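PDB 3QOC: putative metallopeptidase, which is probably a metal-dependent aminopeptidase that removes residues from the N-termini of peptides, represented here by its creatinase/prolidase-like N-terminal domain. Local coordinates for residues A49-D63 with I77-L89. Residues are numbered along the deposited sequence; the frame is centred on the assembly and turned at random.
Sequences ALIINKDLSARISTD and IESLMARNCAPAL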
loop_
_atom_site.group_PDB
_atom_site.type_symbol
_atom_site.label_atom_id
_atom_site.label_comp_id
_atom_site.label_asym_id
_atom_site.label_seq_id
_atom_site.Cartn_x
_atom_site.Cartn_y
_atom_site.Cartn_z
ATOM N N ALA A 49 -1.957 -4.513 -4.226
ATOM C CA ALA A 49 -0.999 -3.454 -3.768
ATOM C C ALA A 49 -1.727 -2.652 -2.741
ATOM O O ALA A 49 -2.958 -2.655 -2.719
ATOM C CB ALA A 49 -0.536 -2.577 -4.928
ATOM N N LEU A 50 -0.997 -2.007 -1.847
ATOM C CA LEU A 50 -1.570 -1.430 -0.620
ATOM C C LEU A 50 -0.787 -0.159 -0.275
ATOM O O LEU A 50 0.423 -0.193 -0.235
ATOM C CB LEU A 50 -1.450 -2.381 0.581
ATOM C CG LEU A 50 -1.855 -1.831 1.969
ATOM C CD1 LEU A 50 -3.315 -1.430 1.938
ATOM C CD2 LEU A 50 -1.651 -2.812 3.138
ATOM N N ILE A 51 -1.476 0.950 -0.086
ATOM C CA ILE A 51 -0.817 2.201 0.257
ATOM C C ILE A 51 -1.250 2.539 1.660
ATOM O O ILE A 51 -2.419 2.554 1.932
ATOM C CB ILE A 51 -1.200 3.294 -0.695
ATOM C CG1 ILE A 51 -0.385 4.561 -0.358
ATOM C CG2 ILE A 51 -2.655 3.578 -0.636
ATOM C CD1 ILE A 51 0.695 4.848 -1.500
ATOM N N ILE A 52 -0.293 2.732 2.567
ATOM C CA ILE A 52 -0.545 3.193 3.939
ATOM C C ILE A 52 0.012 4.634 4.135
ATOM O O ILE A 52 1.204 4.812 3.993
ATOM C CB ILE A 52 0.169 2.300 5.003
ATOM C CG1 ILE A 52 -0.221 0.806 4.934
ATOM C CG2 ILE A 52 -0.131 2.823 6.434
ATOM C CD1 ILE A 52 -1.654 0.662 4.914
ATOM N N ASN A 53 -0.837 5.609 4.474
ATOM C CA ASN A 53 -0.447 7.004 4.595
ATOM C C ASN A 53 -0.049 7.359 6.070
ATOM O O ASN A 53 -0.484 6.693 7.030
ATOM C CB ASN A 53 -1.621 7.896 4.205
ATOM C CG ASN A 53 -2.055 7.704 2.765
ATOM O OD1 ASN A 53 -1.231 7.818 1.849
ATOM N ND2 ASN A 53 -3.333 7.383 2.552
ATOM N N LYS A 54 0.730 8.417 6.256
ATOM C CA LYS A 54 1.041 8.957 7.592
ATOM C C LYS A 54 -0.209 9.254 8.436
ATOM O O LYS A 54 -0.239 8.901 9.611
ATOM C CB LYS A 54 1.882 10.234 7.496
ATOM N N ASP A 55 -1.263 9.842 7.859
ATOM C CA ASP A 55 -2.473 10.167 8.625
ATOM C C ASP A 55 -3.319 8.921 8.974
ATOM O O ASP A 55 -4.458 9.045 9.317
ATOM C CB ASP A 55 -3.369 11.170 7.846
ATOM C CG ASP A 55 -4.093 10.518 6.649
ATOM O OD1 ASP A 55 -3.842 9.308 6.352
ATOM O OD2 ASP A 55 -4.918 11.203 5.997
ATOM N N LEU A 56 -2.794 7.717 8.818
ATOM C CA LEU A 56 -3.551 6.497 9.150
ATOM C C LEU A 56 -4.600 6.016 8.137
ATOM O O LEU A 56 -5.157 4.944 8.328
ATOM C CB LEU A 56 -4.240 6.615 10.531
ATOM C CG LEU A 56 -3.467 7.240 11.687
ATOM C CD1 LEU A 56 -4.301 6.987 12.990
ATOM C CD2 LEU A 56 -2.014 6.712 11.809
ATOM N N SER A 57 -4.869 6.772 7.080
ATOM C CA SER A 57 -5.748 6.282 6.047
ATOM C C SER A 57 -4.928 5.288 5.166
ATOM O O SER A 57 -3.681 5.192 5.284
ATOM C CB SER A 57 -6.260 7.433 5.206
ATOM O OG SER A 57 -5.159 7.932 4.442
ATOM N N ALA A 58 -5.646 4.554 4.341
ATOM C CA ALA A 58 -5.112 3.461 3.532
ATOM C C ALA A 58 -5.984 3.208 2.315
ATOM O O ALA A 58 -7.114 3.538 2.320
ATOM C CB ALA A 58 -4.914 2.165 4.333
ATOM N N ARG A 59 -5.417 2.618 1.273
ATOM C CA ARG A 59 -6.187 2.225 0.099
ATOM C C ARG A 59 -5.551 0.962 -0.464
ATOM O O ARG A 59 -4.347 0.806 -0.435
ATOM C CB ARG A 59 -6.123 3.351 -0.920
ATOM C CG ARG A 59 -7.219 3.251 -1.961
ATOM C CD ARG A 59 -7.157 4.457 -2.909
ATOM N NE ARG A 59 -8.259 4.477 -3.857
ATOM C CZ ARG A 59 -8.244 5.112 -5.024
ATOM N NH1 ARG A 59 -7.154 5.771 -5.410
ATOM N NH2 ARG A 59 -9.333 5.117 -5.795
ATOM N N ILE A 60 -6.370 0.051 -0.948
ATOM C CA ILE A 60 -5.924 -1.238 -1.340
ATOM C C ILE A 60 -6.402 -1.503 -2.762
ATOM O O ILE A 60 -7.412 -0.968 -3.226
ATOM C CB ILE A 60 -6.384 -2.297 -0.354
ATOM C CG1 ILE A 60 -5.599 -3.576 -0.604
ATOM C CG2 ILE A 60 -7.913 -2.532 -0.444
ATOM C CD1 ILE A 60 -5.791 -4.645 0.585
ATOM N N SER A 61 -5.605 -2.224 -3.527
ATOM C CA SER A 61 -6.025 -2.459 -4.899
ATOM C C SER A 61 -5.886 -3.926 -5.286
ATOM O O SER A 61 -4.985 -4.580 -4.857
ATOM C CB SER A 61 -5.147 -1.607 -5.823
ATOM O OG SER A 61 -5.468 -1.911 -7.159
ATOM N N THR A 62 -6.766 -4.408 -6.157
ATOM C CA THR A 62 -6.674 -5.789 -6.616
ATOM C C THR A 62 -7.419 -5.903 -7.964
ATOM O O THR A 62 -8.074 -4.927 -8.396
ATOM C CB THR A 62 -7.208 -6.761 -5.599
ATOM O OG1 THR A 62 -6.821 -8.087 -5.988
ATOM C CG2 THR A 62 -8.734 -6.707 -5.515
ATOM N N ASP A 63 -7.265 -7.038 -8.644
ATOM C CA ASP A 63 -7.954 -7.269 -9.921
ATOM C C ASP A 63 -9.400 -7.718 -9.745
ATOM O O ASP A 63 -9.896 -7.947 -8.628
ATOM C CB ASP A 63 -7.156 -8.274 -10.781
ATOM C CG ASP A 63 -7.028 -9.597 -10.122
ATOM O OD1 ASP A 63 -8.050 -10.318 -10.116
ATOM O OD2 ASP A 63 -5.935 -9.908 -9.557
ATOM N N ILE A 77 -10.815 -0.976 4.393
ATOM C CA ILE A 77 -10.015 -0.153 3.493
ATOM C C ILE A 77 -10.726 -0.075 2.156
ATOM O O ILE A 77 -11.174 -1.080 1.629
ATOM C CB ILE A 77 -8.576 -0.728 3.330
ATOM C CG1 ILE A 77 -7.958 -1.096 4.663
ATOM C CG2 ILE A 77 -7.619 0.229 2.486
ATOM C CD1 ILE A 77 -6.488 -1.681 4.558
ATOM N N GLU A 78 -10.882 1.137 1.620
ATOM C CA GLU A 78 -11.472 1.381 0.285
ATOM C C GLU A 78 -10.580 0.730 -0.774
ATOM O O GLU A 78 -9.341 0.748 -0.676
ATOM C CB GLU A 78 -11.566 2.912 0.071
ATOM C CG GLU A 78 -11.981 3.387 -1.278
ATOM C CD GLU A 78 -11.807 4.921 -1.392
ATOM O OE1 GLU A 78 -12.851 5.623 -1.369
ATOM O OE2 GLU A 78 -10.626 5.402 -1.433
ATOM N N SER A 79 -11.217 0.091 -1.739
ATOM C CA SER A 79 -10.560 -0.725 -2.731
ATOM C C SER A 79 -10.685 -0.063 -4.083
ATOM O O SER A 79 -11.603 0.697 -4.335
ATOM C CB SER A 79 -11.180 -2.145 -2.795
ATOM O OG SER A 79 -12.522 -2.164 -3.327
ATOM N N LEU A 80 -9.708 -0.352 -4.929
ATOM C CA LEU A 80 -9.663 0.143 -6.314
ATOM C C LEU A 80 -9.398 -1.085 -7.153
ATOM O O LEU A 80 -8.395 -1.785 -6.953
ATOM C CB LEU A 80 -8.455 1.050 -6.519
ATOM C CG LEU A 80 -8.086 1.461 -7.944
ATOM C CD1 LEU A 80 -9.216 2.317 -8.541
ATOM C CD2 LEU A 80 -6.842 2.347 -7.937
HETATM N N MSE A 81 -10.245 -1.308 -8.143
HETATM C CA MSE A 81 -10.011 -2.415 -9.069
HETATM C C MSE A 81 -9.010 -2.006 -10.144
HETATM O O MSE A 81 -9.206 -1.003 -10.791
HETATM C CB MSE A 81 -11.325 -2.780 -9.798
HETATM C CG MSE A 81 -11.148 -4.018 -10.650
HETATM SE SE MSE A 81 -12.952 -4.597 -11.463
HETATM C CE MSE A 81 -12.898 -3.367 -13.010
ATOM N N ALA A 82 -8.032 -2.851 -10.400
ATOM C CA ALA A 82 -7.056 -2.605 -11.469
ATOM C C ALA A 82 -6.387 -3.948 -11.865
ATOM O O ALA A 82 -6.037 -4.706 -10.957
ATOM C CB ALA A 82 -5.938 -1.651 -10.925
ATOM N N ARG A 83 -6.182 -4.205 -13.158
ATOM C CA ARG A 83 -5.329 -5.322 -13.605
ATOM C C ARG A 83 -3.910 -5.156 -12.990
ATOM O O ARG A 83 -3.401 -6.092 -12.308
ATOM C CB ARG A 83 -5.271 -5.419 -15.131
ATOM C CG ARG A 83 -6.480 -6.164 -15.757
ATOM C CD ARG A 83 -6.735 -5.877 -17.245
ATOM N NE ARG A 83 -8.149 -6.085 -17.596
ATOM C CZ ARG A 83 -8.622 -6.210 -18.848
ATOM N NH1 ARG A 83 -7.794 -6.176 -19.896
ATOM N NH2 ARG A 83 -9.926 -6.410 -19.061
ATOM N N ASN A 84 -3.346 -3.947 -13.116
ATOM C CA ASN A 84 -2.005 -3.600 -12.614
ATOM C C ASN A 84 -2.027 -2.701 -11.372
ATOM O O ASN A 84 -2.096 -1.479 -11.436
ATOM C CB ASN A 84 -1.168 -3.013 -13.727
ATOM C CG ASN A 84 -1.121 -3.933 -14.936
ATOM O OD1 ASN A 84 -0.647 -5.092 -14.833
ATOM N ND2 ASN A 84 -1.669 -3.464 -16.075
ATOM N N CYS A 85 -2.012 -3.372 -10.239
ATOM C CA CYS A 85 -2.482 -2.812 -8.961
ATOM C C CYS A 85 -1.656 -1.637 -8.468
ATOM O O CYS A 85 -2.198 -0.594 -8.124
ATOM C CB CYS A 85 -2.375 -3.942 -7.881
ATOM S SG CYS A 85 -3.650 -5.135 -8.169
ATOM N N ALA A 86 -0.348 -1.832 -8.416
ATOM C CA ALA A 86 0.525 -0.827 -7.813
ATOM C C ALA A 86 0.544 0.478 -8.659
ATOM O O ALA A 86 0.338 1.584 -8.100
ATOM C CB ALA A 86 1.937 -1.410 -7.607
ATOM N N PRO A 87 0.697 0.355 -9.995
ATOM C CA PRO A 87 0.681 1.580 -10.761
ATOM C C PRO A 87 -0.617 2.335 -10.638
ATOM O O PRO A 87 -0.614 3.570 -10.617
ATOM C CB PRO A 87 0.944 1.107 -12.213
ATOM C CG PRO A 87 1.803 -0.157 -12.018
ATOM C CD PRO A 87 1.238 -0.786 -10.787
ATOM N N ALA A 88 -1.728 1.602 -10.530
ATOM C CA ALA A 88 -3.035 2.277 -10.445
ATOM C C ALA A 88 -3.223 3.023 -9.146
ATOM O O ALA A 88 -3.738 4.114 -9.167
ATOM C CB ALA A 88 -4.222 1.305 -10.730
ATOM N N LEU A 89 -2.858 2.455 -7.997
ATOM C CA LEU A 89 -2.840 3.255 -6.719
ATOM C C LEU A 89 -1.955 4.475 -6.843
ATOM O O LEU A 89 -2.356 5.571 -6.474
ATOM C CB LEU A 89 -2.342 2.455 -5.478
ATOM C CG LEU A 89 -3.128 1.268 -4.948
ATOM C CD1 LEU A 89 -2.263 0.531 -3.839
ATOM C CD2 LEU A 89 -4.521 1.776 -4.459
HETATM O O HOH W 1 -9.874 3.384 3.032
HETATM O O HOH W 2 -4.287 5.831 -4.342
HETATM O O HOH W 3 -11.570 3.250 -4.768
#
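With chi1 of S61 at 175°, its OG swings away from its own backbone N to hydrogen-bond L80 O, 2.9 Å off; R59, extended from CG to NE, lays its guanidinium beside L80, whose CD2 lies over one face, toward its rim. Beneath them, strands 58-62 and 78-81 pair in parallel, closing the beta-alpha-beta unit through helix 67-73. I60 N donates to E78 O at 3.1 Å, L80 N to I60 O, and A82 N to T62 O. L80 O takes a second donor, T62 N, from the opposite face of its plane; serine suits its place, probably because its short side chain reaches the carbonyl and still lets L89 pack on its CB. Branched, apolar I77 suits a buried site, CG2 covering A58 and the R59 backbone. The start of helix 85-91 packs on the hairpin: L89's two methyls reach A49 and aliphatic R59, while small A49 lets A86 CA within 3.5 Å of its CB. R59's long chain carries its charge past L89 to D92, outside both segments, which salt-bridges NH1; in-plane waters at the guanidinium edge link NH1 to L89 O and NH2 to S79 O. E78 OE2 salt-bridges R59 NE at 3.5 Å, but well out of that plane, so no N-H points at it. That attraction is probably general electrostatics, whereas directed hydrogen bonds join strand to strand and apolar packing seats the helix on the sheet.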